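Local coordinates for DNA repair protein RAD2 (Saccharomyces cerevisiae, PDB 4Q0W) that cuts DNA as a magnesium-dependent, structure-specific endonuclease needed for the incision step of nucleotide excision repair of ultraviolet and bulky-adduct damage, at residues S52-F57 against I151-E156; L158-I163 against L339-K344; I234-L239 against E258-F263; K267-W272 against D306-V311. One frame throughout, in Å; residues are numbered along the deposited sequence. Where two conformers were deposited one is given.

Contact 1 (S52-F57 against I151-E156); sequences SHITGF and IKEVQE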
loop_
_atom_site.group_PDB
_atom_site.type_symbol
_atom_site.label_atom_id
_atom_site.label_comp_id
_atom_site.label_asym_id
_atom_site.label_seq_id
_atom_site.Cartn_x
_atom_site.Cartn_y
_atom_site.Cartn_z
ATOM N N SER A 52 26.896 24.589 -0.579
ATOM C CA SER A 52 26.428 23.579 0.369
ATOM C C SER A 52 27.186 22.264 0.210
ATOM O O SER A 52 27.278 21.471 1.154
ATOM C CB SER A 52 24.932 23.323 0.173
ATOM O OG SER A 52 24.696 22.695 -1.077
ATOM N N HIS A 53 27.719 22.025 -0.987
ATOM C CA HIS A 53 28.547 20.845 -1.206
ATOM C C HIS A 53 29.842 20.920 -0.395
ATOM O O HIS A 53 30.356 19.893 0.058
ATOM C CB HIS A 53 28.865 20.679 -2.687
ATOM C CG HIS A 53 29.663 21.809 -3.262
ATOM N ND1 HIS A 53 29.204 23.108 -3.290
ATOM C CD2 HIS A 53 30.891 21.830 -3.837
ATOM C CE1 HIS A 53 30.116 23.883 -3.853
ATOM N NE2 HIS A 53 31.150 23.134 -4.189
ATOM N N ILE A 54 30.369 22.131 -0.220
ATOM C CA ILE A 54 31.571 22.317 0.588
ATOM C C ILE A 54 31.240 22.142 2.064
ATOM O O ILE A 54 31.926 21.415 2.778
ATOM C CB ILE A 54 32.205 23.708 0.367
ATOM C CG1 ILE A 54 32.515 23.919 -1.115
ATOM C CG2 ILE A 54 33.474 23.876 1.223
ATOM C CD1 ILE A 54 33.637 23.062 -1.625
ATOM N N THR A 55 30.184 22.815 2.513
ATOM C CA THR A 55 29.735 22.706 3.895
ATOM C C THR A 55 29.435 21.243 4.237
ATOM O O THR A 55 29.854 20.738 5.283
ATOM C CB THR A 55 28.467 23.554 4.135
ATOM O OG1 THR A 55 28.756 24.929 3.856
ATOM C CG2 THR A 55 27.988 23.433 5.570
ATOM N N GLY A 56 28.724 20.567 3.336
ATOM C CA GLY A 56 28.334 19.180 3.530
ATOM C C GLY A 56 29.528 18.254 3.631
ATOM O O GLY A 56 29.641 17.491 4.588
ATOM N N PHE A 57 30.418 18.311 2.641
ATOM C CA PHE A 57 31.619 17.486 2.668
ATOM C C PHE A 57 32.461 17.760 3.908
ATOM O O PHE A 57 32.924 16.812 4.555
ATOM C CB PHE A 57 32.467 17.694 1.417
ATOM C CG PHE A 57 32.171 16.718 0.311
ATOM C CD1 PHE A 57 31.056 16.886 -0.502
ATOM C CD2 PHE A 57 33.019 15.642 0.071
ATOM C CE1 PHE A 57 30.786 15.997 -1.527
ATOM C CE2 PHE A 57 32.755 14.747 -0.954
ATOM C CZ PHE A 57 31.632 14.927 -1.754
ATOM N N ILE A 151 32.943 19.290 -8.183
ATOM C CA ILE A 151 33.709 18.066 -7.986
ATOM C C ILE A 151 35.167 18.381 -7.681
ATOM O O ILE A 151 35.732 17.851 -6.722
ATOM C CB ILE A 151 33.603 17.140 -9.213
ATOM C CG1 ILE A 151 32.187 16.558 -9.307
ATOM C CG2 ILE A 151 34.611 16.007 -9.132
ATOM C CD1 ILE A 151 31.896 15.830 -10.618
ATOM N N LYS A 152 35.769 19.250 -8.490
ATOM C CA LYS A 152 37.151 19.671 -8.275
ATOM C C LYS A 152 37.327 20.316 -6.904
ATOM O O LYS A 152 38.351 20.119 -6.245
ATOM C CB LYS A 152 37.605 20.630 -9.380
ATOM C CG LYS A 152 37.977 19.940 -10.686
ATOM N N GLU A 153 36.323 21.081 -6.483
ATOM C CA GLU A 153 36.344 21.768 -5.194
ATOM C C GLU A 153 36.376 20.809 -4.005
ATOM O O GLU A 153 37.190 20.968 -3.085
ATOM C CB GLU A 153 35.139 22.707 -5.072
ATOM C CG GLU A 153 35.346 24.066 -5.767
ATOM C CD GLU A 153 34.042 24.801 -6.041
ATOM O OE1 GLU A 153 34.108 25.923 -6.579
ATOM O OE2 GLU A 153 32.954 24.255 -5.729
ATOM N N VAL A 154 35.481 19.826 -4.008
ATOM C CA VAL A 154 35.437 18.885 -2.895
ATOM C C VAL A 154 36.709 18.046 -2.903
ATOM O O VAL A 154 37.225 17.677 -1.846
ATOM C CB VAL A 154 34.146 18.009 -2.888
ATOM C CG1 VAL A 154 32.922 18.883 -2.762
ATOM C CG2 VAL A 154 34.051 17.157 -4.135
ATOM N N GLN A 155 37.252 17.781 -4.086
ATOM C CA GLN A 155 38.484 17.009 -4.138
ATOM C C GLN A 155 39.681 17.828 -3.642
ATOM O O GLN A 155 40.609 17.280 -3.053
ATOM C CB GLN A 155 38.721 16.436 -5.533
ATOM C CG GLN A 155 37.731 15.319 -5.878
ATOM C CD GLN A 155 37.743 14.954 -7.354
ATOM O OE1 GLN A 155 38.408 15.605 -8.165
ATOM N NE2 GLN A 155 37.002 13.911 -7.708
ATOM N N GLU A 156 39.654 19.136 -3.872
ATOM C CA GLU A 156 40.698 20.011 -3.335
ATOM C C GLU A 156 40.610 20.006 -1.808
ATOM O O GLU A 156 41.618 19.911 -1.118
ATOM C CB GLU A 156 40.555 21.435 -3.882
ATOM C CG GLU A 156 41.558 22.447 -3.301
ATOM C CD GLU A 156 42.996 22.105 -3.629
ATOM O OE1 GLU A 156 43.236 21.452 -4.667
ATOM O OE2 GLU A 156 43.894 22.481 -2.844
#
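A short histidine–carboxylate hydrogen bond ties H53 to E153 across an otherwise apolar helix pair: H53 NE2 donates to E153 OE2 over 2.6 Å, with an N-H...O angle of 159°. The bond belongs to the PIN-like nuclease core of the XPG/RAD2 family, where it links a helix of the N-domain (52-66) to one of the I-domain (148-160), two regions far apart in sequence. The segments run roughly parallel, 29° between their directions, with their axes 9.8 Å apart.

The carboxylate lies nearly coplanar with the imidazole; OE2 sits close to the ring plane, and the N-H meets it nearly along its C-O direction. The E153 chain, extended beyond CG, carries its acid out to this edge. On the way, E153 CB is touched by I54 CD1 at 3.8 Å, so the same glutamate is apolar at its base and polar at its end.

V154 supplies the hydrophobic half. Its CB stands almost exactly above the centre of the F57 ring, 3.8 Å away in a CH-pi contact, with the two methyls spread over the rim. F57 is itself enclosed by W33, I34 and F37 and by F73 and F75 of the central sheet, so the valine completes a buried cluster. Its CG1 serves both aromatic neighbours, lying 3.5 Å from F57 CD1 and 3.7 Å from the CD2 edge of H53.

Contact 2 (L158-I163 against L339-K344); sequences LSRFGI and LRSFMK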
loop_
_atom_site.group_PDB
_atom_site.type_symbol
_atom_site.label_atom_id
_atom_site.label_comp_id
_atom_site.label_asym_id
_atom_site.label_seq_id
_atom_site.Cartn_x
_atom_site.Cartn_y
_atom_site.Cartn_z
ATOM N N LEU A 158 39.402 17.613 0.060
ATOM C CA LEU A 158 39.911 16.302 0.461
ATOM C C LEU A 158 41.439 16.277 0.537
ATOM O O LEU A 158 42.013 15.775 1.507
ATOM C CB LEU A 158 39.406 15.217 -0.491
ATOM C CG LEU A 158 37.967 14.768 -0.234
ATOM C CD1 LEU A 158 37.438 13.912 -1.394
ATOM C CD2 LEU A 158 37.888 14.002 1.102
ATOM N N SER A 159 42.106 16.839 -0.465
ATOM C CA SER A 159 43.564 16.761 -0.476
ATOM C C SER A 159 44.210 17.674 0.577
ATOM O O SER A 159 45.238 17.320 1.156
ATOM C CB SER A 159 44.127 17.007 -1.876
ATOM O OG SER A 159 43.949 18.352 -2.267
ATOM N N ARG A 160 43.594 18.820 0.859
ATOM C CA ARG A 160 44.077 19.679 1.948
ATOM C C ARG A 160 43.875 19.027 3.324
ATOM O O ARG A 160 44.559 19.387 4.294
ATOM C CB ARG A 160 43.415 21.061 1.887
ATOM C CG ARG A 160 43.707 21.803 0.571
ATOM C CD ARG A 160 43.140 23.230 0.558
ATOM N NE ARG A 160 43.388 23.884 -0.731
ATOM C CZ ARG A 160 43.503 25.198 -0.918
ATOM N NH1 ARG A 160 43.413 26.046 0.104
ATOM N NH2 ARG A 160 43.724 25.663 -2.136
ATOM N N PHE A 161 42.943 18.069 3.403
ATOM C CA PHE A 161 42.761 17.256 4.607
ATOM C C PHE A 161 43.760 16.102 4.616
ATOM O O PHE A 161 43.879 15.383 5.610
ATOM C CB PHE A 161 41.354 16.665 4.665
ATOM C CG PHE A 161 40.379 17.455 5.493
ATOM C CD1 PHE A 161 40.470 17.465 6.881
ATOM C CD2 PHE A 161 39.344 18.159 4.886
ATOM C CE1 PHE A 161 39.562 18.184 7.642
ATOM C CE2 PHE A 161 38.424 18.877 5.640
ATOM C CZ PHE A 161 38.529 18.884 7.021
ATOM N N GLY A 162 44.471 15.917 3.507
ATOM C CA GLY A 162 45.357 14.774 3.373
ATOM C C GLY A 162 44.623 13.447 3.191
ATOM O O GLY A 162 45.180 12.378 3.474
ATOM N N ILE A 163 43.384 13.511 2.700
ATOM C CA ILE A 163 42.569 12.306 2.495
ATOM C C ILE A 163 42.628 11.831 1.048
ATOM O O ILE A 163 42.293 12.571 0.125
ATOM C CB ILE A 163 41.108 12.536 2.923
ATOM C CG1 ILE A 163 41.033 12.812 4.429
ATOM C CG2 ILE A 163 40.217 11.335 2.570
ATOM C CD1 ILE A 163 39.705 13.381 4.853
ATOM N N LEU A 339 43.608 24.612 4.735
ATOM C CA LEU A 339 42.200 24.432 5.065
ATOM C C LEU A 339 41.598 25.774 5.506
ATOM O O LEU A 339 40.477 26.113 5.123
ATOM C CB LEU A 339 42.021 23.354 6.161
ATOM C CG LEU A 339 42.153 21.874 5.750
ATOM C CD1 LEU A 339 42.184 20.943 6.977
ATOM C CD2 LEU A 339 41.030 21.438 4.778
ATOM N N ARG A 340 42.334 26.526 6.322
ATOM C CA ARG A 340 41.906 27.868 6.734
ATOM C C ARG A 340 41.593 28.748 5.527
ATOM O O ARG A 340 40.516 29.338 5.429
ATOM C CB ARG A 340 43.016 28.569 7.515
ATOM C CG ARG A 340 43.140 28.208 8.987
ATOM C CD ARG A 340 44.514 28.689 9.465
ATOM N NE ARG A 340 44.657 28.703 10.919
ATOM C CZ ARG A 340 45.754 29.114 11.542
ATOM N NH1 ARG A 340 46.791 29.542 10.837
ATOM N NH2 ARG A 340 45.817 29.095 12.864
ATOM N N SER A 341 42.548 28.853 4.617
ATOM C CA SER A 341 42.338 29.703 3.454
ATOM C C SER A 341 41.230 29.158 2.532
ATOM O O SER A 341 40.469 29.933 1.936
ATOM C CB SER A 341 43.655 29.920 2.698
ATOM O OG SER A 341 44.302 28.693 2.411
ATOM N N PHE A 342 41.120 27.834 2.435
ATOM C CA PHE A 342 40.076 27.224 1.602
ATOM C C PHE A 342 38.687 27.582 2.088
ATOM O O PHE A 342 37.852 28.039 1.306
ATOM C CB PHE A 342 40.213 25.702 1.558
ATOM C CG PHE A 342 39.228 25.035 0.625
ATOM C CD1 PHE A 342 39.535 24.876 -0.719
ATOM C CD2 PHE A 342 37.992 24.578 1.090
ATOM C CE1 PHE A 342 38.635 24.257 -1.596
ATOM C CE2 PHE A 342 37.077 23.959 0.219
ATOM C CZ PHE A 342 37.404 23.802 -1.125
ATOM N N MET A 343 38.431 27.341 3.374
ATOM C CA MET A 343 37.135 27.650 3.974
ATOM C C MET A 343 36.845 29.159 3.986
ATOM O O MET A 343 35.686 29.589 3.877
ATOM C CB MET A 343 37.049 27.086 5.398
ATOM C CG MET A 343 37.142 25.558 5.472
ATOM S SD MET A 343 35.874 24.721 4.487
ATOM C CE MET A 343 34.479 24.743 5.632
ATOM N N LYS A 344 37.899 29.957 4.119
ATOM C CA LYS A 344 37.764 31.414 4.071
ATOM C C LYS A 344 37.234 31.804 2.708
ATOM O O LYS A 344 36.203 32.465 2.584
ATOM C CB LYS A 344 39.132 32.066 4.270
ATOM C CG LYS A 344 39.119 33.572 4.137
ATOM C CD LYS A 344 38.560 34.212 5.387
ATOM C CE LYS A 344 38.741 35.727 5.344
ATOM N NZ LYS A 344 38.108 36.372 6.528
#
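R160 and L339 face each other where helix 148-160 ends beside helix 336-347, and the contact illustrates how a long polar side chain can be used for packing. R160 CG lies anti to its carbonyl carbon (chi1 -60°), and from CG to NE the chain is extended. CB rests 3.8 Å from L339 CD2; farther out, CD runs past F342 CB at 4.0 Å, and NH1 comes within 3.5 Å of that same CB. F342 CD1 lies over a guanidinium face near its rim, the two planes 60° apart, an inclined packing without stacking. The charged end finds its polar partners in E156, through a salt bridge to NE, and in the backbone oxygen of M338, bonded to NH1.

L339 lays both its methyls over one face of F161: CD2 is 3.9 Å from the centroid, and CD1 lies toward the CE1 side, 3.9 Å from F161 CE1. L358 of helix 351-361 touches both residues, continuing the apolar layer.

F161 is followed by G162, whose positive phi (72°) lets the chain turn back; I163 N bonds to L158 O and G162 N to S159 O, the signature of a Schellman motif closing a helix.

Contact 3 (I234-L239 against E258-F263); sequences IELAQL and EVIAEF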
loop_
_atom_site.group_PDB
_atom_site.type_symbol
_atom_site.label_atom_id
_atom_site.label_comp_id
_atom_site.label_asym_id
_atom_site.label_seq_id
_atom_site.Cartn_x
_atom_site.Cartn_y
_atom_site.Cartn_z
ATOM N N ILE A 234 21.616 -10.989 -7.028
ATOM C CA ILE A 234 21.601 -10.486 -8.391
ATOM C C ILE A 234 20.279 -10.913 -9.067
ATOM O O ILE A 234 19.725 -10.177 -9.878
ATOM C CB ILE A 234 22.832 -10.977 -9.175
ATOM C CG1 ILE A 234 24.109 -10.401 -8.569
ATOM C CG2 ILE A 234 22.728 -10.613 -10.660
ATOM C CD1 ILE A 234 25.399 -10.889 -9.240
ATOM N N GLU A 235 19.751 -12.081 -8.705
ATOM C CA GLU A 235 18.500 -12.536 -9.319
ATOM C C GLU A 235 17.294 -11.852 -8.688
ATOM O O GLU A 235 16.306 -11.578 -9.370
ATOM C CB GLU A 235 18.374 -14.065 -9.266
ATOM C CG GLU A 235 19.428 -14.803 -10.124
ATOM C CD GLU A 235 18.939 -16.179 -10.601
ATOM O OE1 GLU A 235 18.132 -16.819 -9.885
ATOM O OE2 GLU A 235 19.352 -16.615 -11.699
ATOM N N LEU A 236 17.367 -11.578 -7.385
ATOM C CA LEU A 236 16.374 -10.708 -6.740
ATOM C C LEU A 236 16.267 -9.341 -7.436
ATOM O O LEU A 236 15.166 -8.798 -7.608
ATOM C CB LEU A 236 16.722 -10.490 -5.268
ATOM C CG LEU A 236 16.378 -11.549 -4.234
ATOM C CD1 LEU A 236 16.947 -11.126 -2.853
ATOM C CD2 LEU A 236 14.847 -11.763 -4.165
ATOM N N ALA A 237 17.404 -8.780 -7.839
ATOM C CA ALA A 237 17.390 -7.487 -8.525
ATOM C C ALA A 237 16.478 -7.567 -9.754
ATOM O O ALA A 237 15.735 -6.627 -10.066
ATOM C CB ALA A 237 18.793 -7.079 -8.916
ATOM N N GLN A 238 16.510 -8.710 -10.434
ATOM C CA GLN A 238 15.708 -8.880 -11.647
ATOM C C GLN A 238 14.224 -9.107 -11.389
ATOM O O GLN A 238 13.422 -9.171 -12.327
ATOM C CB GLN A 238 16.296 -10.004 -12.504
ATOM C CG GLN A 238 17.650 -9.610 -13.069
ATOM C CD GLN A 238 18.418 -10.783 -13.605
ATOM O OE1 GLN A 238 18.144 -11.268 -14.704
ATOM N NE2 GLN A 238 19.390 -11.257 -12.830
ATOM N N LEU A 239 13.847 -9.237 -10.121
ATOM C CA LEU A 239 12.428 -9.275 -9.780
ATOM C C LEU A 239 11.998 -7.901 -9.251
ATOM O O LEU A 239 10.971 -7.341 -9.665
ATOM C CB LEU A 239 12.153 -10.360 -8.731
ATOM C CG LEU A 239 12.488 -11.779 -9.183
ATOM C CD1 LEU A 239 12.351 -12.759 -8.022
ATOM C CD2 LEU A 239 11.629 -12.200 -10.381
ATOM N N GLU A 258 9.819 -15.151 -2.050
ATOM C CA GLU A 258 9.119 -16.427 -2.214
ATOM C C GLU A 258 9.564 -17.148 -3.485
ATOM O O GLU A 258 9.810 -18.361 -3.466
ATOM C CB GLU A 258 7.604 -16.220 -2.239
ATOM C CG GLU A 258 6.996 -15.920 -0.877
ATOM C CD GLU A 258 5.530 -15.521 -0.964
ATOM O OE1 GLU A 258 4.984 -15.468 -2.093
ATOM O OE2 GLU A 258 4.927 -15.257 0.099
ATOM N N VAL A 259 9.668 -16.404 -4.587
ATOM C CA VAL A 259 10.118 -16.981 -5.852
ATOM C C VAL A 259 11.500 -17.641 -5.730
ATOM O O VAL A 259 11.717 -18.779 -6.179
ATOM C CB VAL A 259 10.132 -15.919 -6.975
ATOM C CG1 VAL A 259 10.943 -16.401 -8.170
ATOM C CG2 VAL A 259 8.708 -15.570 -7.394
ATOM N N ILE A 260 12.443 -16.935 -5.123
ATOM C CA ILE A 260 13.790 -17.481 -4.981
ATOM C C ILE A 260 13.769 -18.710 -4.066
ATOM O O ILE A 260 14.425 -19.710 -4.342
ATOM C CB ILE A 260 14.766 -16.425 -4.432
ATOM C CG1 ILE A 260 14.838 -15.236 -5.384
ATOM C CG2 ILE A 260 16.156 -17.018 -4.208
ATOM C CD1 ILE A 260 15.230 -15.606 -6.809
ATOM N N ALA A 261 12.998 -18.638 -2.986
ATOM C CA ALA A 261 12.901 -19.757 -2.048
ATOM C C ALA A 261 12.269 -20.990 -2.698
ATOM O O ALA A 261 12.763 -22.108 -2.544
ATOM C CB ALA A 261 12.113 -19.344 -0.804
ATOM N N GLU A 262 11.182 -20.785 -3.431
ATOM C CA GLU A 262 10.447 -21.913 -3.988
ATOM C C GLU A 262 11.093 -22.511 -5.239
ATOM O O GLU A 262 11.038 -23.719 -5.426
ATOM C CB GLU A 262 8.988 -21.540 -4.251
ATOM C CG GLU A 262 7.987 -22.665 -3.945
ATOM C CD GLU A 262 7.757 -22.872 -2.450
ATOM O OE1 GLU A 262 6.640 -23.290 -2.072
ATOM O OE2 GLU A 262 8.686 -22.614 -1.649
ATOM N N PHE A 263 11.724 -21.688 -6.076
ATOM C CA PHE A 263 12.310 -22.189 -7.322
ATOM C C PHE A 263 13.839 -22.312 -7.330
ATOM O O PHE A 263 14.422 -22.963 -8.214
ATOM C CB PHE A 263 11.815 -21.350 -8.515
ATOM C CG PHE A 263 10.327 -21.404 -8.694
ATOM C CD1 PHE A 263 9.735 -22.473 -9.360
ATOM C CD2 PHE A 263 9.510 -20.415 -8.160
ATOM C CE1 PHE A 263 8.350 -22.540 -9.514
ATOM C CE2 PHE A 263 8.119 -20.478 -8.311
ATOM C CZ PHE A 263 7.544 -21.545 -8.991
#
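I260 is the side chain of helix 253-263 that reaches between L236, L239 and E235 of helix 230-240. Together the two helices and their connection are consistent with the helix-3-turn-helix (H3TH) motif of the XPG family, which holds double-stranded DNA with the help of a potassium ion. Here a bound potassium lies about 7 Å from the L239 side chain, and the nearest atom of the contact is about 5 Å from the nucleic acid.

From the backbone, the bond to I260 CB is aimed at the other helix. The first torsion, chi1 -60°, sets CG1 anti to the carbonyl carbon, and there it meets L236 CD2 at 3.7 Å, with L236 CG slightly farther away. One bond on, CD1 lies 4.2 Å from L239 CD1 and 4.3 Å from E235 CB. The tip therefore touches residues one helical turn apart, in a contact made entirely of carbon.

No hydrogen bond crosses between the segments, whose axes are 10.6 Å apart and whose directions differ by 128°. L266, at the start of the next helix, touches both I260 and L239. It also supplies the polar partner of E235, whose OE1 accepts the L266 backbone N-H; the acid is thereby turned to the amide at the start of that helix while its CB stays with the isoleucine. V259 adds the remaining apolar pair, obliquely crossed: its CG1 stands 3.9 Å from L239 CD1, and its CB lies 4.0 Å from the same methyl.

Contact 4 (K267-W272 against D306-V311); sequences KNFKDW and DDFPSV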
loop_
_atom_site.group_PDB
_atom_site.type_symbol
_atom_site.label_atom_id
_atom_site.label_comp_id
_atom_site.label_asym_id
_atom_site.label_seq_id
_atom_site.Cartn_x
_atom_site.Cartn_y
_atom_site.Cartn_z
ATOM N N LYS A 267 15.853 -19.293 -13.776
ATOM C CA LYS A 267 15.706 -20.230 -14.892
ATOM C C LYS A 267 14.646 -21.271 -14.544
ATOM O O LYS A 267 13.731 -21.543 -15.342
ATOM C CB LYS A 267 17.039 -20.915 -15.230
ATOM C CG LYS A 267 16.897 -22.063 -16.258
ATOM C CD LYS A 267 16.458 -21.548 -17.638
ATOM C CE LYS A 267 16.191 -22.700 -18.640
ATOM N NZ LYS A 267 17.208 -23.806 -18.569
ATOM N N ASN A 268 14.751 -21.824 -13.338
ATOM C CA ASN A 268 13.751 -22.768 -12.850
ATOM C C ASN A 268 12.365 -22.140 -12.766
ATOM O O ASN A 268 11.362 -22.778 -13.097
ATOM C CB ASN A 268 14.169 -23.368 -11.497
ATOM C CG ASN A 268 15.512 -24.080 -11.567
ATOM O OD1 ASN A 268 16.021 -24.355 -12.658
ATOM N ND2 ASN A 268 16.096 -24.372 -10.407
ATOM N N PHE A 269 12.313 -20.891 -12.314
ATOM C CA PHE A 269 11.055 -20.155 -12.230
ATOM C C PHE A 269 10.485 -19.987 -13.652
ATOM O O PHE A 269 9.314 -20.300 -13.897
ATOM C CB PHE A 269 11.310 -18.812 -11.513
ATOM C CG PHE A 269 10.173 -17.816 -11.587
ATOM C CD1 PHE A 269 8.891 -18.138 -11.155
ATOM C CD2 PHE A 269 10.414 -16.522 -12.040
ATOM C CE1 PHE A 269 7.849 -17.187 -11.213
ATOM C CE2 PHE A 269 9.386 -15.566 -12.105
ATOM C CZ PHE A 269 8.104 -15.899 -11.688
ATOM N N LYS A 270 11.318 -19.529 -14.587
ATOM C CA LYS A 270 10.863 -19.325 -15.962
ATOM C C LYS A 270 10.335 -20.620 -16.566
ATOM O O LYS A 270 9.224 -20.656 -17.097
ATOM C CB LYS A 270 11.972 -18.769 -16.856
ATOM C CG LYS A 270 11.536 -18.677 -18.332
ATOM C CD LYS A 270 12.561 -17.962 -19.207
ATOM C CE LYS A 270 13.838 -18.783 -19.399
ATOM N NZ LYS A 270 14.855 -18.000 -20.196
ATOM N N ASP A 271 11.124 -21.687 -16.457
ATOM C CA ASP A 271 10.722 -22.985 -17.004
ATOM C C ASP A 271 9.367 -23.414 -16.425
ATOM O O ASP A 271 8.464 -23.831 -17.162
ATOM C CB ASP A 271 11.800 -24.052 -16.746
ATOM C CG ASP A 271 13.051 -23.840 -17.594
ATOM O OD1 ASP A 271 12.981 -23.116 -18.611
ATOM O OD2 ASP A 271 14.115 -24.395 -17.238
ATOM N N TRP A 272 9.208 -23.269 -15.116
ATOM C CA TRP A 272 7.932 -23.593 -14.476
ATOM C C TRP A 272 6.756 -22.815 -15.074
ATOM O O TRP A 272 5.711 -23.383 -15.402
ATOM C CB TRP A 272 7.993 -23.318 -12.974
ATOM C CG TRP A 272 6.635 -23.258 -12.377
ATOM C CD1 TRP A 272 5.836 -24.324 -12.036
ATOM C CD2 TRP A 272 5.880 -22.078 -12.071
ATOM N NE1 TRP A 272 4.637 -23.871 -11.532
ATOM C CE2 TRP A 272 4.639 -22.499 -11.539
ATOM C CE3 TRP A 272 6.139 -20.711 -12.176
ATOM C CZ2 TRP A 272 3.661 -21.595 -11.118
ATOM C CZ3 TRP A 272 5.164 -19.817 -11.769
ATOM C CH2 TRP A 272 3.941 -20.262 -11.243
ATOM N N ASP A 306 14.105 -15.068 -23.345
ATOM C CA ASP A 306 15.515 -15.475 -23.257
ATOM C C ASP A 306 16.395 -14.460 -22.537
ATOM O O ASP A 306 17.544 -14.746 -22.198
ATOM C CB ASP A 306 16.079 -15.769 -24.649
ATOM C CG ASP A 306 15.380 -16.926 -25.316
ATOM O OD1 ASP A 306 15.225 -17.975 -24.660
ATOM O OD2 ASP A 306 14.964 -16.780 -26.484
ATOM N N ASP A 307 15.860 -13.268 -22.302
ATOM C CA ASP A 307 16.580 -12.299 -21.503
ATOM C C ASP A 307 16.280 -12.510 -20.023
ATOM O O ASP A 307 16.690 -11.713 -19.174
ATOM C CB ASP A 307 16.231 -10.869 -21.932
ATOM C CG ASP A 307 17.236 -9.845 -21.428
ATOM O OD1 ASP A 307 18.431 -10.191 -21.300
ATOM O OD2 ASP A 307 16.828 -8.694 -21.157
ATOM N N PHE A 308 15.575 -13.587 -19.695
ATOM C CA PHE A 308 15.220 -13.807 -18.300
ATOM C C PHE A 308 15.634 -15.192 -17.837
ATOM O O PHE A 308 15.095 -16.181 -18.313
ATOM C CB PHE A 308 13.717 -13.614 -18.088
ATOM C CG PHE A 308 13.306 -13.646 -16.648
ATOM C CD1 PHE A 308 13.028 -14.856 -16.009
ATOM C CD2 PHE A 308 13.200 -12.472 -15.927
ATOM C CE1 PHE A 308 12.660 -14.884 -14.684
ATOM C CE2 PHE A 308 12.822 -12.491 -14.598
ATOM C CZ PHE A 308 12.551 -13.699 -13.976
ATOM N N PRO A 309 16.599 -15.275 -16.910
ATOM C CA PRO A 309 17.349 -14.145 -16.353
ATOM C C PRO A 309 18.328 -13.577 -17.390
ATOM O O PRO A 309 18.601 -14.212 -18.424
ATOM C CB PRO A 309 18.117 -14.781 -15.194
ATOM C CG PRO A 309 18.334 -16.213 -15.656
ATOM C CD PRO A 309 17.066 -16.574 -16.383
ATOM N N SER A 310 18.828 -12.378 -17.121
ATOM C CA SER A 310 19.677 -11.674 -18.068
ATOM C C SER A 310 21.143 -11.884 -17.737
ATOM O O SER A 310 21.589 -11.560 -16.627
ATOM C CB SER A 310 19.352 -10.177 -18.057
ATOM O OG SER A 310 20.363 -9.431 -18.721
ATOM N N VAL A 311 21.906 -12.425 -18.684
ATOM C CA VAL A 311 23.344 -12.513 -18.469
ATOM C C VAL A 311 23.972 -11.115 -18.472
ATOM O O VAL A 311 25.000 -10.899 -17.831
ATOM C CB VAL A 311 24.056 -13.435 -19.498
ATOM C CG1 VAL A 311 23.959 -12.856 -20.905
ATOM C CG2 VAL A 311 25.529 -13.641 -19.106
HETATM O O HOH W 1 17.915 -16.521 -19.951
HETATM O O HOH W 2 13.465 -18.476 -22.699
#
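F308 and K270 bury the most surface here, and both the ring and the carbonyl of F308 take part. The lysine chain starts with CG anti to the backbone N (chi1 175°), and a bend at chi3 then directs CE toward the 306-311 loop. There NZ donates to F308 O at 2.6 Å, approaching at 28° out of the carbonyl plane. The ammonium is further gripped by the D305 carbonyl and by water 2, 2.9 Å from NZ, which in turn donates to D306 OD1. The aspartate thus reaches the lysine through water, which would be expected to favour the charged amine.

The F308 ring is met at its edge: K270 CB lies 4.1 Å from CD1, and F269 CD2 3.8 Å from CE1. L239, L248 and L266 also pack against the F308 ring.

P309 follows through a cis peptide bond and lays its CD 4.0 Å from K267 N, over the beginning of helix 266-278. Water 1 donates to both D306 O and P309 O, linking the two carbonyls across the loop. The loop then passes into helix 311-318, for which S310 is a classical serine N-cap, its OG bonded to V313 N.

In the fold
The contacts form two pairs on opposite sides of the chain's centre. Contacts 1 and 2 lie 10 Å apart between centres and share helix 148-160; F342 joins them, its CZ 3.5 Å from E153 O. Contacts 3 and 4, centres 11 Å apart, are coupled by a probable hydrogen bond between Q238 OE1 and S310 N, at 2.7 Å, and by successive helices 253-263 and 266-278. Centres of the two pairs lie 40 to 52 Å apart. Between them lies the metal centre, where calcium is bound by E173 and D194: the F57 side chain of contact 1 is about 9 Å from that of D29, a probable magnesium ligand, and L236 of contact 3 about 10 Å from D194.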